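Local coordinates for protein response regulator (Caulobacter vibrioides, PDB 3T0Y) that probably acts as an anti-anti-sigma factor in the general stress response, its sigma-like part, the portion crystallised here, imitating a sigma factor to capture an anti-sigma protein, at residues N63-P66 / R67-L70; A94-S97 / R98-F101; G108-P111 / T112-A115. All coordinates share one frame; numbering follows the deposited sequence.

Contact 1: N63-P66 / R67-L70; sequences NLSP and RVAL
The N-terminal cap of helix 66-80, inside the sigma2-like region, is built where Ser-65 turns its hydroxyl back onto the first turn and meets Val-68. Val-68 N donates to Ser-65 OG at 3.0 Å, with an N-H...O angle of 168°, so the capping bond is nearly straight. The torsion explains the approach: OG sits between the backbone N and the carbonyl carbon of its own residue (chi1 79°), which points it at the N-H three residues on. The same residue grips the helix a second time through its carbonyl, since Ala-69 N reaches Ser-65 O at 2.9 Å, and Pro-66 O then receives Leu-70 N, also at 2.9 Å, as the regular helical pattern takes over. Pro-66 has no amide hydrogen to offer, which suits the first position of a helix, where that hydrogen would have no partner within the turn.

Val-68 divides its two methyls between polar and apolar neighbours. CG2 lies 3.4 Å from Ser-65 OG, beside the capping bond. CG1, anti to the backbone N (chi1 168°), is turned to the leucine before the cap, where Leu-64 CD1 touches Val-68 CG1 at 3.8 Å; the two side chains cross at about a right angle. Leu-64 CB also meets Ala-69 CB at 3.9 Å, an apolar pair spanning the positions of a hydrophobic staple, one residue before the N-cap and four after it.

Arg-67 sends its guanidinium away from the cap to a salt bridge with Glu-107 of the second subunit, while Val-68 packs on Phe-109 of that subunit. Within the chain, Leu-70 leans on Ile-28 of helix 25-36, and Arg-67 reaches Tyr-27 and Arg-30 of the same helix.

Contact 2: A94-S97 / R98-F101; sequences APRS and RQAF
Gln-99 carries CG anti to its carbonyl carbon, beside the backbone N (chi1 -60°), and this turns the chain back over the preceding turn, where CG lies 3.0 Å from Pro-95 O. Arg-98 doubles back on the same proline by another route: it leaves the backbone extended and bends at chi3 (66°), laying one face of its guanidinium over Pro-95 CA. That atom stands 3.8 Å from the plane, displaced toward the rim of the group.

The backbone beneath is the opening turn of helix 95-106, with Ala-94 at the N-cap, in the sigma-like domain of this PhyR-family protein. Ala-94 has no polar side chain for capping, but its carbonyl is used: Arg-98 N donates to Ala-94 O at 2.8 Å. Gln-99 N follows on Pro-95 O and Phe-101 N on Ser-97 O, each at 2.9 Å, whereas Ala-100 N to Arg-96 O, at 3.3 Å, is weak.

Arg-96 adopts two conformations. In one, Gln-99 OE1 lies over a face of its guanidinium, 2.9 Å from Arg-96 NE but too poorly angled for a hydrogen bond, a contact doubtful as a fixed feature. The charged end of Arg-98 is held elsewhere, by Thr-41 OG1 and by Leu-35 O of the second subunit, and Ser-97 OG bonds to Asp-131 of helix 122-140.

Contact 3: G108-P111 / T112-A115; sequences GFTP and TEAA
Glu-113 arches from the first turn of helix 111-118 back over Thr-110, touching it from CB to OE1. Its CB rests 3.5 Å from Thr-110 O. The first torsion places CG anti to the carbonyl carbon and beside the backbone N (chi1 -72°), which brings Glu-113 CG to 3.3 Å from Thr-110 OG1. From there the chain runs extended, obliquely across the threonine side chain, carrying CD over OG1 and OE1 on toward the backbone of the loop. At the tip, Thr-110 N donates to Glu-113 OE1 at 3.0 Å, with an N-H...O angle of 167°. The amide arrives on the anti side of the carboxylate, 28° out of its plane. The same oxygen lies at the edge of the Phe-109 ring, near the ring plane, with Phe-109 CD1 at 3.6 Å from Glu-113 OE1; the carboxylate is turned steeply against the ring.

The return bond comes from Glu-113 N to Thr-110 OG1, at 3.2 Å. These two reciprocal bonds define a capping box, with Thr-110 as N-cap. The threonine carbonyl adds a third tie, accepting from Ala-114 N at 2.8 Å. Phe-109 stacks edge-to-face on Tyr-71 of the second subunit and packs on Leu-103 of helix 95-106, joining the turn both to the preceding helix and to the neighbouring subunit.

A water extends the network by donating to Glu-113 OE1 at 2.8 Å and also to Gly-108 O, just after helix 95-106. Glu-113 OE1 is thus gripped by two donors, an amide and a water. Together with the partial positive charge expected at a helix N terminus, these would favour a carboxylate that stays ionised, and its rotation is limited by the directed bond to Thr-110 N.

From the N terminus, the loop following helix 39-54 ends at contact 1, which starts helix 66-80. Contact 2 then opens helix 95-106, and contact 3 closes the loop between that helix and helix 111-118. The three follow in series; none nests within or crosses another. Contacts 2 and 3 both lie in the sigma-like domain of PhyR, their centres about 13 Å apart on the same side of the chain's centre. Contact 1, in the sigma2 domain, is on the opposite side, its centre about 33 Å from that of contact 2 and about 45 Å from that of contact 3. All three touch the second subunit, where residues of contact 1 meet the neighbour's contact 3.

Contact 1: N63-P66 / R67-L70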
loop_
_atom_site.group_PDB
_atom_site.type_symbol
_atom_site.label_atom_id
_atom_site.label_comp_id
_atom_site.label_asym_id
_atom_site.label_seq_id
_atom_site.Cartn_x
_atom_site.Cartn_y
_atom_site.Cartn_z
ATOM N N ASN C 63 -0.019 -14.022 -26.967
ATOM C CA ASN C 63 -0.458 -13.062 -27.972
ATOM C C ASN C 63 -0.130 -11.604 -27.626
ATOM O O ASN C 63 -0.351 -10.719 -28.447
ATOM C CB ASN C 63 -1.961 -13.196 -28.214
ATOM C CG ASN C 63 -2.351 -14.583 -28.685
ATOM O OD1 ASN C 63 -1.578 -15.261 -29.377
ATOM N ND2 ASN C 63 -3.552 -15.021 -28.311
ATOM N N LEU C 64 0.387 -11.353 -26.419
ATOM C CA LEU C 64 0.664 -9.987 -25.983
ATOM C C LEU C 64 2.171 -9.760 -25.809
ATOM O O LEU C 64 2.896 -10.691 -25.477
ATOM C CB LEU C 64 -0.064 -9.708 -24.653
ATOM C CG LEU C 64 -1.561 -10.020 -24.627
ATOM C CD1 LEU C 64 -2.157 -9.755 -23.247
ATOM C CD2 LEU C 64 -2.296 -9.215 -25.706
ATOM N N SER C 65 2.637 -8.532 -26.023
ATOM C CA SER C 65 4.016 -8.183 -25.682
ATOM C C SER C 65 4.251 -8.476 -24.212
ATOM O O SER C 65 3.285 -8.589 -23.438
ATOM C CB SER C 65 4.263 -6.701 -25.886
ATOM O OG SER C 65 3.720 -5.994 -24.775
ATOM N N PRO C 66 5.534 -8.602 -23.818
ATOM C CA PRO C 66 5.872 -8.849 -22.415
ATOM C C PRO C 66 5.253 -7.817 -21.501
ATOM O O PRO C 66 4.611 -8.195 -20.525
ATOM C CB PRO C 66 7.401 -8.760 -22.410
ATOM C CG PRO C 66 7.768 -9.332 -23.777
ATOM C CD PRO C 66 6.705 -8.794 -24.704
ATOM N N ARG C 67 5.410 -6.537 -21.831
ATOM C CA ARG C 67 4.845 -5.481 -21.004
ATOM C C ARG C 67 3.309 -5.590 -20.871
ATOM O O ARG C 67 2.766 -5.497 -19.769
ATOM C CB ARG C 67 5.257 -4.098 -21.523
ATOM C CG ARG C 67 4.959 -2.965 -20.567
ATOM C CD ARG C 67 5.238 -1.627 -21.226
ATOM N NE ARG C 67 4.349 -0.582 -20.715
ATOM C CZ ARG C 67 4.741 0.626 -20.310
ATOM N NH1 ARG C 67 6.036 0.948 -20.371
ATOM N NH2 ARG C 67 3.840 1.516 -19.852
ATOM N N VAL C 68 2.615 -5.791 -21.977
ATOM C CA VAL C 68 1.154 -5.824 -21.937
ATOM C C VAL C 68 0.676 -7.028 -21.120
ATOM O O VAL C 68 -0.225 -6.907 -20.286
ATOM C CB VAL C 68 0.543 -5.797 -23.355
ATOM C CG1 VAL C 68 -0.944 -6.128 -23.340
ATOM C CG2 VAL C 68 0.779 -4.437 -24.018
ATOM N N ALA C 69 1.309 -8.175 -21.333
ATOM C CA ALA C 69 0.946 -9.401 -20.634
ATOM C C ALA C 69 1.224 -9.288 -19.138
ATOM O O ALA C 69 0.495 -9.831 -18.320
ATOM C CB ALA C 69 1.696 -10.610 -21.248
ATOM N N LEU C 70 2.268 -8.555 -18.780
ATOM C CA LEU C 70 2.596 -8.320 -17.381
ATOM C C LEU C 70 1.504 -7.492 -16.678
ATOM O O LEU C 70 1.027 -7.858 -15.604
ATOM C CB LEU C 70 3.928 -7.580 -17.272
ATOM C CG LEU C 70 4.323 -7.139 -15.864
ATOM C CD1 LEU C 70 4.479 -8.343 -14.926
ATOM C CD2 LEU C 70 5.584 -6.268 -15.867
#

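Contact 2: A94-S97 / R98-F101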
loop_
_atom_site.group_PDB
_atom_site.type_symbol
_atom_site.label_atom_id
_atom_site.label_comp_id
_atom_site.label_asym_id
_atom_site.label_seq_id
_atom_site.Cartn_x
_atom_site.Cartn_y
_atom_site.Cartn_z
ATOM N N ALA C 94 -7.127 2.844 0.407
ATOM C CA ALA C 94 -6.151 3.925 0.296
ATOM C C ALA C 94 -5.319 3.926 1.554
ATOM O O ALA C 94 -5.867 3.855 2.655
ATOM C CB ALA C 94 -6.837 5.274 0.125
ATOM N N PRO C 95 -3.993 4.001 1.397
ATOM C CA PRO C 95 -3.040 3.924 2.512
ATOM C C PRO C 95 -3.387 4.806 3.727
ATOM O O PRO C 95 -3.347 4.305 4.854
ATOM C CB PRO C 95 -1.720 4.357 1.870
ATOM C CG PRO C 95 -1.857 3.888 0.423
ATOM C CD PRO C 95 -3.317 4.094 0.093
ATOM N N ARG C 96 -3.715 6.078 3.527
ATOM C CA ARG C 96 -3.985 6.933 4.672
ATOM C C ARG C 96 -5.282 6.523 5.366
ATOM O O ARG C 96 -5.425 6.692 6.580
ATOM C CB ARG C 96 -4.006 8.410 4.271
ATOM C CG ARG C 96 -3.254 9.323 5.250
ATOM C CD ARG C 96 -1.742 9.041 5.234
ATOM N NE ARG C 96 -1.062 9.499 6.450
ATOM C CZ ARG C 96 0.244 9.374 6.664
ATOM N NH1 ARG C 96 1.015 8.813 5.740
ATOM N NH2 ARG C 96 0.783 9.810 7.798
ATOM N N SER C 97 -6.214 5.958 4.611
ATOM C CA SER C 97 -7.473 5.520 5.197
ATOM C C SER C 97 -7.230 4.208 5.898
ATOM O O SER C 97 -7.837 3.928 6.928
ATOM C CB SER C 97 -8.552 5.351 4.132
ATOM O OG SER C 97 -8.788 6.572 3.442
ATOM N N ARG C 98 -6.334 3.404 5.341
ATOM C CA ARG C 98 -5.972 2.134 5.961
ATOM C C ARG C 98 -5.292 2.310 7.313
ATOM O O ARG C 98 -5.511 1.531 8.246
ATOM C CB ARG C 98 -5.038 1.353 5.055
ATOM C CG ARG C 98 -4.990 -0.116 5.408
ATOM C CD ARG C 98 -4.502 -0.914 4.225
ATOM N NE ARG C 98 -3.130 -0.585 3.917
ATOM C CZ ARG C 98 -2.675 -0.130 2.760
ATOM N NH1 ARG C 98 -3.477 0.060 1.726
ATOM N NH2 ARG C 98 -1.373 0.119 2.651
ATOM N N GLN C 99 -4.416 3.303 7.397
ATOM C CA GLN C 99 -3.768 3.628 8.652
ATOM C C GLN C 99 -4.792 3.985 9.740
ATOM O O GLN C 99 -4.798 3.388 10.810
ATOM C CB GLN C 99 -2.808 4.786 8.426
ATOM C CG GLN C 99 -1.743 4.456 7.412
ATOM C CD GLN C 99 -0.933 5.665 6.999
ATOM O OE1 GLN C 99 -1.137 6.768 7.492
ATOM N NE2 GLN C 99 -0.011 5.461 6.082
ATOM N N ALA C 100 -5.660 4.944 9.428
ATOM C CA ALA C 100 -6.643 5.462 10.358
ATOM C C ALA C 100 -7.563 4.343 10.796
ATOM O O ALA C 100 -7.927 4.238 11.964
ATOM C CB ALA C 100 -7.431 6.538 9.703
ATOM N N PHE C 101 -7.940 3.508 9.843
ATOM C CA PHE C 101 -8.811 2.392 10.126
ATOM C C PHE C 101 -8.123 1.357 11.025
ATOM O O PHE C 101 -8.709 0.901 12.004
ATOM C CB PHE C 101 -9.263 1.736 8.817
ATOM C CG PHE C 101 -10.136 0.535 9.018
ATOM C CD1 PHE C 101 -11.468 0.682 9.395
ATOM C CD2 PHE C 101 -9.636 -0.743 8.826
ATOM C CE1 PHE C 101 -12.294 -0.433 9.570
ATOM C CE2 PHE C 101 -10.457 -1.864 9.004
ATOM C CZ PHE C 101 -11.783 -1.705 9.380
#

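Contact 3: G108-P111 / T112-A115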
loop_
_atom_site.group_PDB
_atom_site.type_symbol
_atom_site.label_atom_id
_atom_site.label_comp_id
_atom_site.label_asym_id
_atom_site.label_seq_id
_atom_site.Cartn_x
_atom_site.Cartn_y
_atom_site.Cartn_z
ATOM N N GLY C 108 -6.816 -0.629 18.476
ATOM C CA GLY C 108 -7.636 -0.175 19.592
ATOM C C GLY C 108 -7.346 1.212 20.140
ATOM O O GLY C 108 -7.735 1.524 21.264
ATOM N N PHE C 109 -6.670 2.056 19.366
ATOM C CA PHE C 109 -6.526 3.455 19.757
ATOM C C PHE C 109 -7.850 4.172 19.558
ATOM O O PHE C 109 -8.641 3.802 18.686
ATOM C CB PHE C 109 -5.451 4.143 18.931
ATOM C CG PHE C 109 -4.087 3.594 19.174
ATOM C CD1 PHE C 109 -3.403 3.918 20.336
ATOM C CD2 PHE C 109 -3.509 2.718 18.273
ATOM C CE1 PHE C 109 -2.145 3.403 20.584
ATOM C CE2 PHE C 109 -2.248 2.209 18.504
ATOM C CZ PHE C 109 -1.565 2.552 19.667
ATOM N N THR C 110 -8.095 5.204 20.353
ATOM C CA THR C 110 -9.301 5.996 20.162
ATOM C C THR C 110 -9.036 6.891 18.977
ATOM O O THR C 110 -7.873 7.123 18.631
ATOM C CB THR C 110 -9.633 6.842 21.394
ATOM O OG1 THR C 110 -8.571 7.776 21.636
ATOM C CG2 THR C 110 -9.787 5.948 22.614
ATOM N N PRO C 111 -10.105 7.378 18.329
ATOM C CA PRO C 111 -9.917 8.331 17.239
ATOM C C PRO C 111 -9.033 9.520 17.639
ATOM O O PRO C 111 -8.280 10.008 16.801
ATOM C CB PRO C 111 -11.349 8.777 16.919
ATOM C CG PRO C 111 -12.166 7.587 17.257
ATOM C CD PRO C 111 -11.507 6.964 18.466
ATOM N N THR C 112 -9.128 9.987 18.877
ATOM C CA THR C 112 -8.305 11.119 19.328
ATOM C C THR C 112 -6.840 10.702 19.326
ATOM O O THR C 112 -5.958 11.444 18.893
ATOM C CB THR C 112 -8.653 11.553 20.771
ATOM O OG1 THR C 112 -9.968 12.105 20.811
ATOM C CG2 THR C 112 -7.644 12.584 21.292
ATOM N N GLU C 113 -6.576 9.509 19.834
ATOM C CA GLU C 113 -5.203 9.039 19.883
ATOM C C GLU C 113 -4.707 8.843 18.445
ATOM O O GLU C 113 -3.573 9.172 18.127
ATOM C CB GLU C 113 -5.112 7.736 20.682
ATOM C CG GLU C 113 -5.296 7.923 22.167
ATOM C CD GLU C 113 -5.455 6.610 22.917
ATOM O OE1 GLU C 113 -5.904 5.616 22.318
ATOM O OE2 GLU C 113 -5.123 6.563 24.119
ATOM N N ALA C 114 -5.568 8.337 17.567
ATOM C CA ALA C 114 -5.164 8.119 16.172
ATOM C C ALA C 114 -4.787 9.454 15.515
ATOM O O ALA C 114 -3.879 9.520 14.700
ATOM C CB ALA C 114 -6.266 7.407 15.382
ATOM N N ALA C 115 -5.476 10.513 15.908
ATOM C CA ALA C 115 -5.177 11.862 15.439
ATOM C C ALA C 115 -3.776 12.278 15.858
ATOM O O ALA C 115 -3.027 12.834 15.061
ATOM C CB ALA C 115 -6.219 12.865 15.988
HETATM O O HOH W 1 -6.622 3.133 23.423
#